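Local atomic coordinates of ATP-dependent kinase YFH7 (Saccharomyces cerevisiae, PDB entry 2GA8), a protein that acts as an ATP-dependent kinase and could be involved in assembly of the endoplasmic reticulum membrane. Residues A[240-243]-A[248-251]; A[159-164]-A[267-272]; A[166-171]-A[182-187]. All blocks are in the same frame, centred on the assembly; numbering follows the deposited sequence.

Interaction 1. Residues A[240-243]-A[248-251]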
loop_
_atom_site.group_PDB
_atom_site.type_symbol
_atom_site.label_atom_id
_atom_site.label_comp_id
_atom_site.label_asym_id
_atom_site.label_seq_id
_atom_site.Cartn_x
_atom_site.Cartn_y
_atom_site.Cartn_z
ATOM N N PRO A 240 4.366 4.831 -5.738
ATOM C CA PRO A 240 3.589 5.007 -6.965
ATOM C C PRO A 240 2.083 4.942 -6.759
ATOM O O PRO A 240 1.592 4.384 -5.775
ATOM C CB PRO A 240 4.100 3.880 -7.856
ATOM C CG PRO A 240 4.406 2.794 -6.860
ATOM C CD PRO A 240 5.118 3.565 -5.768
ATOM N N GLY A 241 1.359 5.525 -7.708
ATOM C CA GLY A 241 -0.088 5.524 -7.666
ATOM C C GLY A 241 -0.548 5.003 -9.011
ATOM O O GLY A 241 0.276 4.751 -9.887
ATOM N N PHE A 242 -1.850 4.827 -9.189
ATOM C CA PHE A 242 -2.347 4.338 -10.464
ATOM C C PHE A 242 -3.172 5.414 -11.153
ATOM O O PHE A 242 -4.101 5.970 -10.563
ATOM C CB PHE A 242 -3.205 3.088 -10.267
ATOM C CG PHE A 242 -3.461 2.329 -11.540
ATOM C CD1 PHE A 242 -2.488 1.485 -12.068
ATOM C CD2 PHE A 242 -4.661 2.478 -12.225
ATOM C CE1 PHE A 242 -2.705 0.799 -13.260
ATOM C CE2 PHE A 242 -4.888 1.796 -13.422
ATOM C CZ PHE A 242 -3.907 0.955 -13.940
ATOM N N ASN A 243 -2.822 5.713 -12.398
ATOM C CA ASN A 243 -3.542 6.712 -13.177
ATOM C C ASN A 243 -4.601 5.987 -14.001
ATOM O O ASN A 243 -4.292 5.352 -15.009
ATOM C CB ASN A 243 -2.577 7.460 -14.101
ATOM C CG ASN A 243 -3.225 8.648 -14.787
ATOM O OD1 ASN A 243 -4.190 8.499 -15.538
ATOM N ND2 ASN A 243 -2.695 9.838 -14.530
ATOM N N ASP A 248 -2.126 3.082 -16.288
ATOM C CA ASP A 248 -0.815 2.652 -15.817
ATOM C C ASP A 248 -0.380 3.332 -14.527
ATOM O O ASP A 248 -0.905 4.380 -14.149
ATOM C CB ASP A 248 0.255 2.906 -16.887
ATOM C CG ASP A 248 0.391 1.757 -17.869
ATOM O OD1 ASP A 248 0.410 0.589 -17.426
ATOM O OD2 ASP A 248 0.495 2.021 -19.086
ATOM N N PRO A 249 0.598 2.735 -13.831
ATOM C CA PRO A 249 1.098 3.305 -12.579
ATOM C C PRO A 249 1.874 4.592 -12.847
ATOM O O PRO A 249 2.510 4.736 -13.893
ATOM C CB PRO A 249 1.978 2.189 -12.023
ATOM C CG PRO A 249 2.486 1.518 -13.256
ATOM C CD PRO A 249 1.255 1.450 -14.122
ATOM N N THR A 250 1.797 5.528 -11.907
ATOM C CA THR A 250 2.488 6.804 -12.026
ATOM C C THR A 250 3.306 7.041 -10.753
ATOM O O THR A 250 2.895 6.660 -9.658
ATOM C CB THR A 250 1.484 7.958 -12.246
ATOM O OG1 THR A 250 2.193 9.199 -12.352
ATOM C CG2 THR A 250 0.488 8.031 -11.105
ATOM N N PRO A 251 4.480 7.675 -10.889
ATOM C CA PRO A 251 5.398 7.977 -9.788
ATOM C C PRO A 251 4.960 8.925 -8.678
ATOM O O PRO A 251 4.110 9.798 -8.863
ATOM C CB PRO A 251 6.636 8.496 -10.514
ATOM C CG PRO A 251 6.042 9.204 -11.684
ATOM C CD PRO A 251 5.007 8.207 -12.159
#

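Interaction 2. Residues A[159-164]-A[267-272]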
loop_
_atom_site.group_PDB
_atom_site.type_symbol
_atom_site.label_atom_id
_atom_site.label_comp_id
_atom_site.label_asym_id
_atom_site.label_seq_id
_atom_site.Cartn_x
_atom_site.Cartn_y
_atom_site.Cartn_z
ATOM N N VAL A 159 -1.757 3.819 1.448
ATOM C CA VAL A 159 -0.886 3.203 0.460
ATOM C C VAL A 159 -1.759 2.245 -0.340
ATOM O O VAL A 159 -2.064 1.143 0.111
ATOM C CB VAL A 159 0.271 2.393 1.100
ATOM C CG1 VAL A 159 1.001 1.590 0.019
ATOM C CG2 VAL A 159 1.246 3.328 1.793
ATOM N N PRO A 160 -2.229 2.684 -1.513
ATOM C CA PRO A 160 -3.062 1.792 -2.321
ATOM C C PRO A 160 -2.135 0.801 -3.017
ATOM O O PRO A 160 -1.020 1.150 -3.410
ATOM C CB PRO A 160 -3.727 2.742 -3.318
ATOM C CG PRO A 160 -3.705 4.079 -2.603
ATOM C CD PRO A 160 -2.321 4.068 -2.003
ATOM N N MET A 161 -2.594 -0.433 -3.167
ATOM C CA MET A 161 -1.792 -1.460 -3.821
ATOM C C MET A 161 -1.765 -1.212 -5.336
ATOM O O MET A 161 -0.878 -1.687 -6.043
ATOM C CB MET A 161 -2.405 -2.827 -3.514
ATOM C CG MET A 161 -1.513 -4.012 -3.767
ATOM S SD MET A 161 -2.407 -5.530 -3.367
ATOM C CE MET A 161 -3.117 -5.875 -4.898
ATOM N N ASP A 162 -2.740 -0.445 -5.816
ATOM C CA ASP A 162 -2.889 -0.122 -7.237
ATOM C C ASP A 162 -1.649 0.415 -7.944
ATOM O O ASP A 162 -1.433 0.136 -9.123
ATOM C CB ASP A 162 -4.023 0.888 -7.414
ATOM C CG ASP A 162 -5.346 0.363 -6.915
ATOM O OD1 ASP A 162 -5.982 -0.442 -7.630
ATOM O OD2 ASP A 162 -5.742 0.745 -5.796
ATOM N N GLY A 163 -0.846 1.199 -7.229
ATOM C CA GLY A 163 0.348 1.760 -7.822
ATOM C C GLY A 163 1.390 0.716 -8.165
ATOM O O GLY A 163 2.355 0.999 -8.872
ATOM N N PHE A 164 1.198 -0.501 -7.672
ATOM C CA PHE A 164 2.149 -1.568 -7.939
ATOM C C PHE A 164 1.687 -2.490 -9.054
ATOM O O PHE A 164 2.277 -3.542 -9.299
ATOM C CB PHE A 164 2.420 -2.334 -6.646
ATOM C CG PHE A 164 3.268 -1.562 -5.683
ATOM C CD1 PHE A 164 4.651 -1.717 -5.683
ATOM C CD2 PHE A 164 2.699 -0.613 -4.834
ATOM C CE1 PHE A 164 5.461 -0.937 -4.857
ATOM C CE2 PHE A 164 3.499 0.172 -4.004
ATOM C CZ PHE A 164 4.882 0.009 -4.017
ATOM N N GLY A 267 -5.798 -3.066 -0.330
ATOM C CA GLY A 267 -5.586 -3.781 -1.574
ATOM C C GLY A 267 -6.233 -5.149 -1.605
ATOM O O GLY A 267 -6.733 -5.656 -0.596
ATOM N N LEU A 268 -6.207 -5.754 -2.783
ATOM C CA LEU A 268 -6.798 -7.066 -2.998
ATOM C C LEU A 268 -6.046 -8.230 -2.367
ATOM O O LEU A 268 -6.652 -9.150 -1.814
ATOM C CB LEU A 268 -6.872 -7.350 -4.499
ATOM C CG LEU A 268 -7.679 -6.443 -5.426
ATOM C CD1 LEU A 268 -7.250 -6.701 -6.868
ATOM C CD2 LEU A 268 -9.167 -6.711 -5.242
ATOM N N TYR A 269 -4.722 -8.170 -2.442
ATOM C CA TYR A 269 -3.897 -9.286 -2.004
ATOM C C TYR A 269 -3.006 -9.169 -0.780
ATOM O O TYR A 269 -2.068 -9.960 -0.616
ATOM C CB TYR A 269 -3.072 -9.727 -3.220
ATOM C CG TYR A 269 -3.950 -9.941 -4.443
ATOM C CD1 TYR A 269 -5.028 -10.825 -4.395
ATOM C CD2 TYR A 269 -3.734 -9.230 -5.623
ATOM C CE1 TYR A 269 -5.874 -10.996 -5.486
ATOM C CE2 TYR A 269 -4.583 -9.399 -6.733
ATOM C CZ TYR A 269 -5.649 -10.285 -6.647
ATOM O OH TYR A 269 -6.503 -10.459 -7.713
ATOM N N LEU A 270 -3.309 -8.227 0.107
ATOM C CA LEU A 270 -2.485 -8.047 1.294
ATOM C C LEU A 270 -2.550 -9.213 2.271
ATOM O O LEU A 270 -1.719 -9.301 3.171
ATOM C CB LEU A 270 -2.871 -6.754 2.016
ATOM C CG LEU A 270 -2.880 -5.528 1.099
ATOM C CD1 LEU A 270 -3.201 -4.279 1.909
ATOM C CD2 LEU A 270 -1.532 -5.398 0.411
ATOM N N LEU A 271 -3.531 -10.098 2.092
ATOM C CA LEU A 271 -3.699 -11.267 2.958
ATOM C C LEU A 271 -3.804 -12.536 2.110
ATOM O O LEU A 271 -4.451 -13.509 2.503
ATOM C CB LEU A 271 -4.965 -11.114 3.812
ATOM C CG LEU A 271 -4.951 -9.993 4.858
ATOM C CD1 LEU A 271 -6.335 -9.855 5.472
ATOM C CD2 LEU A 271 -3.900 -10.300 5.932
ATOM N N TYR A 272 -3.140 -12.513 0.958
ATOM C CA TYR A 272 -3.152 -13.621 -0.001
ATOM C C TYR A 272 -2.025 -14.602 0.343
ATOM O O TYR A 272 -0.872 -14.198 0.466
ATOM C CB TYR A 272 -2.968 -13.039 -1.402
ATOM C CG TYR A 272 -3.454 -13.915 -2.522
ATOM C CD1 TYR A 272 -4.818 -14.041 -2.795
ATOM C CD2 TYR A 272 -2.552 -14.604 -3.328
ATOM C CE1 TYR A 272 -5.268 -14.829 -3.853
ATOM C CE2 TYR A 272 -2.990 -15.394 -4.383
ATOM C CZ TYR A 272 -4.349 -15.499 -4.641
ATOM O OH TYR A 272 -4.783 -16.265 -5.695
#

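Interaction 3. Residues A[166-171]-A[182-187]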
loop_
_atom_site.group_PDB
_atom_site.type_symbol
_atom_site.label_atom_id
_atom_site.label_comp_id
_atom_site.label_asym_id
_atom_site.label_seq_id
_atom_site.Cartn_x
_atom_site.Cartn_y
_atom_site.Cartn_z
ATOM N N LEU A 166 1.531 -3.930 -12.533
ATOM C CA LEU A 166 2.561 -3.933 -13.563
ATOM C C LEU A 166 2.059 -3.092 -14.733
ATOM O O LEU A 166 0.860 -3.078 -15.022
ATOM C CB LEU A 166 2.855 -5.364 -14.016
ATOM C CG LEU A 166 3.499 -6.237 -12.936
ATOM C CD1 LEU A 166 3.595 -7.679 -13.412
ATOM C CD2 LEU A 166 4.871 -5.674 -12.594
ATOM N N SER A 167 2.968 -2.382 -15.392
ATOM C CA SER A 167 2.586 -1.538 -16.517
ATOM C C SER A 167 2.109 -2.383 -17.685
ATOM O O SER A 167 2.430 -3.568 -17.787
ATOM C CB SER A 167 3.764 -0.674 -16.973
ATOM O OG SER A 167 4.779 -1.469 -17.558
ATOM N N ARG A 168 1.347 -1.762 -18.574
ATOM C CA ARG A 168 0.834 -2.463 -19.737
ATOM C C ARG A 168 1.980 -2.958 -20.612
ATOM O O ARG A 168 1.908 -4.053 -21.172
ATOM C CB ARG A 168 -0.095 -1.544 -20.529
ATOM C CG ARG A 168 -1.375 -1.184 -19.781
ATOM C CD ARG A 168 -2.241 -0.221 -20.583
ATOM N NE ARG A 168 -1.508 0.985 -20.951
ATOM C CZ ARG A 168 -1.331 1.399 -22.203
ATOM N NH1 ARG A 168 -0.648 2.509 -22.448
ATOM N NH2 ARG A 168 -1.840 0.702 -23.212
ATOM N N ARG A 169 3.040 -2.161 -20.728
ATOM C CA ARG A 169 4.187 -2.562 -21.539
ATOM C C ARG A 169 4.907 -3.720 -20.864
ATOM O O ARG A 169 5.534 -4.547 -21.523
ATOM C CB ARG A 169 5.156 -1.394 -21.740
ATOM C CG ARG A 169 6.391 -1.773 -22.551
ATOM C CD ARG A 169 7.271 -0.574 -22.906
ATOM N NE ARG A 169 6.661 0.300 -23.908
ATOM C CZ ARG A 169 5.748 1.231 -23.644
ATOM N NH1 ARG A 169 5.326 1.427 -22.401
ATOM N NH2 ARG A 169 5.253 1.970 -24.629
ATOM N N CYS A 170 4.817 -3.774 -19.541
ATOM C CA CYS A 170 5.444 -4.845 -18.787
ATOM C C CYS A 170 4.674 -6.137 -19.078
ATOM O O CYS A 170 5.262 -7.197 -19.295
ATOM C CB CYS A 170 5.394 -4.516 -17.292
ATOM S SG CYS A 170 6.438 -5.550 -16.255
ATOM N N LEU A 171 3.350 -6.040 -19.093
ATOM C CA LEU A 171 2.515 -7.204 -19.354
ATOM C C LEU A 171 2.734 -7.739 -20.769
ATOM O O LEU A 171 2.486 -8.916 -21.035
ATOM C CB LEU A 171 1.039 -6.854 -19.140
ATOM C CG LEU A 171 0.640 -6.420 -17.723
ATOM C CD1 LEU A 171 -0.844 -6.115 -17.691
ATOM C CD2 LEU A 171 0.979 -7.519 -16.716
ATOM N N LYS A 182 -5.675 -9.847 -20.267
ATOM C CA LYS A 182 -7.014 -10.410 -20.149
ATOM C C LYS A 182 -7.334 -10.650 -18.679
ATOM O O LYS A 182 -8.482 -10.521 -18.253
ATOM C CB LYS A 182 -7.087 -11.725 -20.938
ATOM C CG LYS A 182 -8.433 -12.442 -20.907
ATOM C CD LYS A 182 -8.629 -13.239 -19.625
ATOM C CE LYS A 182 -9.941 -14.012 -19.643
ATOM N NZ LYS A 182 -9.982 -15.029 -20.732
ATOM N N ARG A 183 -6.310 -10.995 -17.906
ATOM C CA ARG A 183 -6.487 -11.254 -16.486
ATOM C C ARG A 183 -5.761 -10.207 -15.647
ATOM O O ARG A 183 -5.285 -10.494 -14.550
ATOM C CB ARG A 183 -5.968 -12.654 -16.143
ATOM C CG ARG A 183 -6.286 -13.100 -14.726
ATOM C CD ARG A 183 -5.806 -14.515 -14.454
ATOM N NE ARG A 183 -5.945 -14.861 -13.042
ATOM C CZ ARG A 183 -5.592 -16.030 -12.517
ATOM N NH1 ARG A 183 -5.080 -16.979 -13.290
ATOM N NH2 ARG A 183 -5.741 -16.246 -11.216
ATOM N N ARG A 184 -5.675 -8.987 -16.169
ATOM C CA ARG A 184 -5.011 -7.913 -15.443
ATOM C C ARG A 184 -5.812 -7.687 -14.167
ATOM O O ARG A 184 -7.020 -7.465 -14.213
ATOM C CB ARG A 184 -4.974 -6.631 -16.281
ATOM C CG ARG A 184 -3.800 -5.729 -15.930
ATOM C CD ARG A 184 -3.847 -4.370 -16.630
ATOM N NE ARG A 184 -2.675 -3.565 -16.281
ATOM C CZ ARG A 184 -2.551 -2.262 -16.522
ATOM N NH1 ARG A 184 -3.530 -1.597 -17.121
ATOM N NH2 ARG A 184 -1.448 -1.620 -16.152
ATOM N N GLY A 185 -5.132 -7.759 -13.030
ATOM C CA GLY A 185 -5.800 -7.584 -11.757
ATOM C C GLY A 185 -5.590 -8.829 -10.917
ATOM O O GLY A 185 -5.948 -8.866 -9.744
ATOM N N SER A 186 -5.022 -9.864 -11.529
ATOM C CA SER A 186 -4.747 -11.102 -10.809
ATOM C C SER A 186 -3.505 -10.834 -9.973
ATOM O O SER A 186 -2.778 -9.873 -10.224
ATOM C CB SER A 186 -4.465 -12.248 -11.783
ATOM O OG SER A 186 -3.226 -12.059 -12.441
ATOM N N PRO A 187 -3.245 -11.680 -8.967
ATOM C CA PRO A 187 -2.076 -11.511 -8.104
ATOM C C PRO A 187 -0.766 -11.427 -8.885
ATOM O O PRO A 187 0.162 -10.734 -8.480
ATOM C CB PRO A 187 -2.127 -12.747 -7.210
ATOM C CG PRO A 187 -3.591 -13.022 -7.106
ATOM C CD PRO A 187 -4.069 -12.819 -8.519
#

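Interaction 1. Residues A[240-243]-A[248-251]
G241 and T250 grip each other through both of their backbone polar groups. G241 N donates to T250 O at 2.7 Å, and T250 N donates to G241 O at 2.6 Å. Both bonds are nearly straight. This is the tight part of the contact. The methyl CG2 of T250 lies against the bare backbone of G241, 3.5 Å from G241 O. P240 CA comes within 3.2 Å of T250 O, and P249 CA makes a C-H...O contact with G241 O. P240 and G241 are both buried.

The two segments are the facing ends of a beta hairpin, made by strands 237-243 and 248-256. The second strand is the last in its mixed sheet. F242 and P249 form a non-hydrogen-bonded pair of the hairpin, a position that suits a proline, which has no N-H. With CG anti to the backbone N (chi1 -165°), the F242 ring reaches the D248-P249 peptide. D248 O lies over one ring face, off toward the rim. F242 CZ is 3.6 Å from D248 N, and H244 also meets this ring.

Toward the turn the pairing slackens. N243 N donates to D248 O at 2.9 Å, but the return bond from D248 N to N243 O is long and weak at 3.4 Å. N243 touches the other strand with CB, 3.5 Å from D248 O, while its OD1 accepts from L246 N in the turn. The D248 carboxylate turns out of the hairpin toward R168 and R184. At the far end P251 is exposed, and its CB points away from strand 237-243.

Interaction 2. Residues A[159-164]-A[267-272]
M161 makes a buried, mainly apolar contact with G267-L270, beside the ends of two neighbouring parallel strands. M161 follows strand 156-160, and the partner residues lie at and beyond the end of strand 262-267. M161 CB rests on G267 CA at 3.8 Å. A side chain on G267 would run into this CB.

The methionine is stretched to the sulfur (chi1 -163°, chi2 -179°) and bends there, turning CE toward Y269. M161 SD takes a weak hydrogen bond from Y269 N at 3.6 Å and touches L270 CD2 at 3.9 Å. These strands belong to the five-stranded parallel sheet of the P-loop kinase core, order 2-3-1-4-5. L268 touches P33 of the P-loop, which probably binds ATP.

The methyl end lies against two side chains that already touch each other. M161 CE is 3.5 Å from Y269 CD2 and 4.1 Å from L268 CB, and the methionine and tyrosine cross at about a right angle. L268 CB sits over the centre of one face of the Y269 ring. Y269 OH is hydrogen-bonded to G185 O, anchoring the far end of the ring. L270 packs against I28 and V30 of strand 25-30 and F195 of helix 192-206.

Interaction 3. Residues A[166-171]-A[182-187]
The start of the short helix 168-171 is tied here to the loop after helix 178-181, and R184 makes the tie across to L166, R168 and L171. Its side chain is extended from CG to NE, with CG anti to the backbone N (chi1 -153°), and this carries the guanidinium across to the helix start. R184 NH2 donates to L166 O at 3.0 Å. The bond is almost straight, 172° at the hydrogen. The oxygen lies in the guanidinium plane, and the donor lies in the plane of the carbonyl.

R168 covers one face of the same group. Its CG sits 3.2 Å above the plane, offset toward the rim, and is 3.4 Å from R184 NH1. L171 crosses the R184 chain at about a right angle, with L171 CD1 3.4 Å from R184 NE.

The two guanidinium planes are turned 60° apart. Both arginines serve one carboxylate through salt bridges: D248 OD2 pairs with R168 NE, and D248 OD1 with R184 NH2. R184 NH1 also donates to K247 O, so bonds in several directions fix the rotation of the group. A leucine here would probably leave L166 O without this donor and D248 without one of its two cationic partners.

S167 OG accepts from C170 N at 3.0 Å and caps the helix. On the other side R183 to S186 form a turn closed by S186 N on R183 O at 3.1 Å. G185 has a positive phi. The pair is thus a serine N-capped helix start facing a type II beta turn with glycine at its third position.

Overall arrangement
Interaction 2 is the most buried and lies nearest the chain centre; it joins residues at and just beyond the ends of two neighbouring strands of the parallel core and is mainly apolar. Interaction 1 is partly buried and rests on backbone hydrogen bonds in a separate mixed sheet. Interaction 3 is a loop contact farther out, about 17 Å from the chain centre, and relies on charged side chains. D248 links interactions 1 and 3. The Y269 hydroxyl and P187 link interactions 2 and 3. P240 and P249 pack on G163, and F242 on D162, joining interactions 1 and 2. Along the chain, interactions 1 and 3 are both nested in the loop that interaction 2 closes.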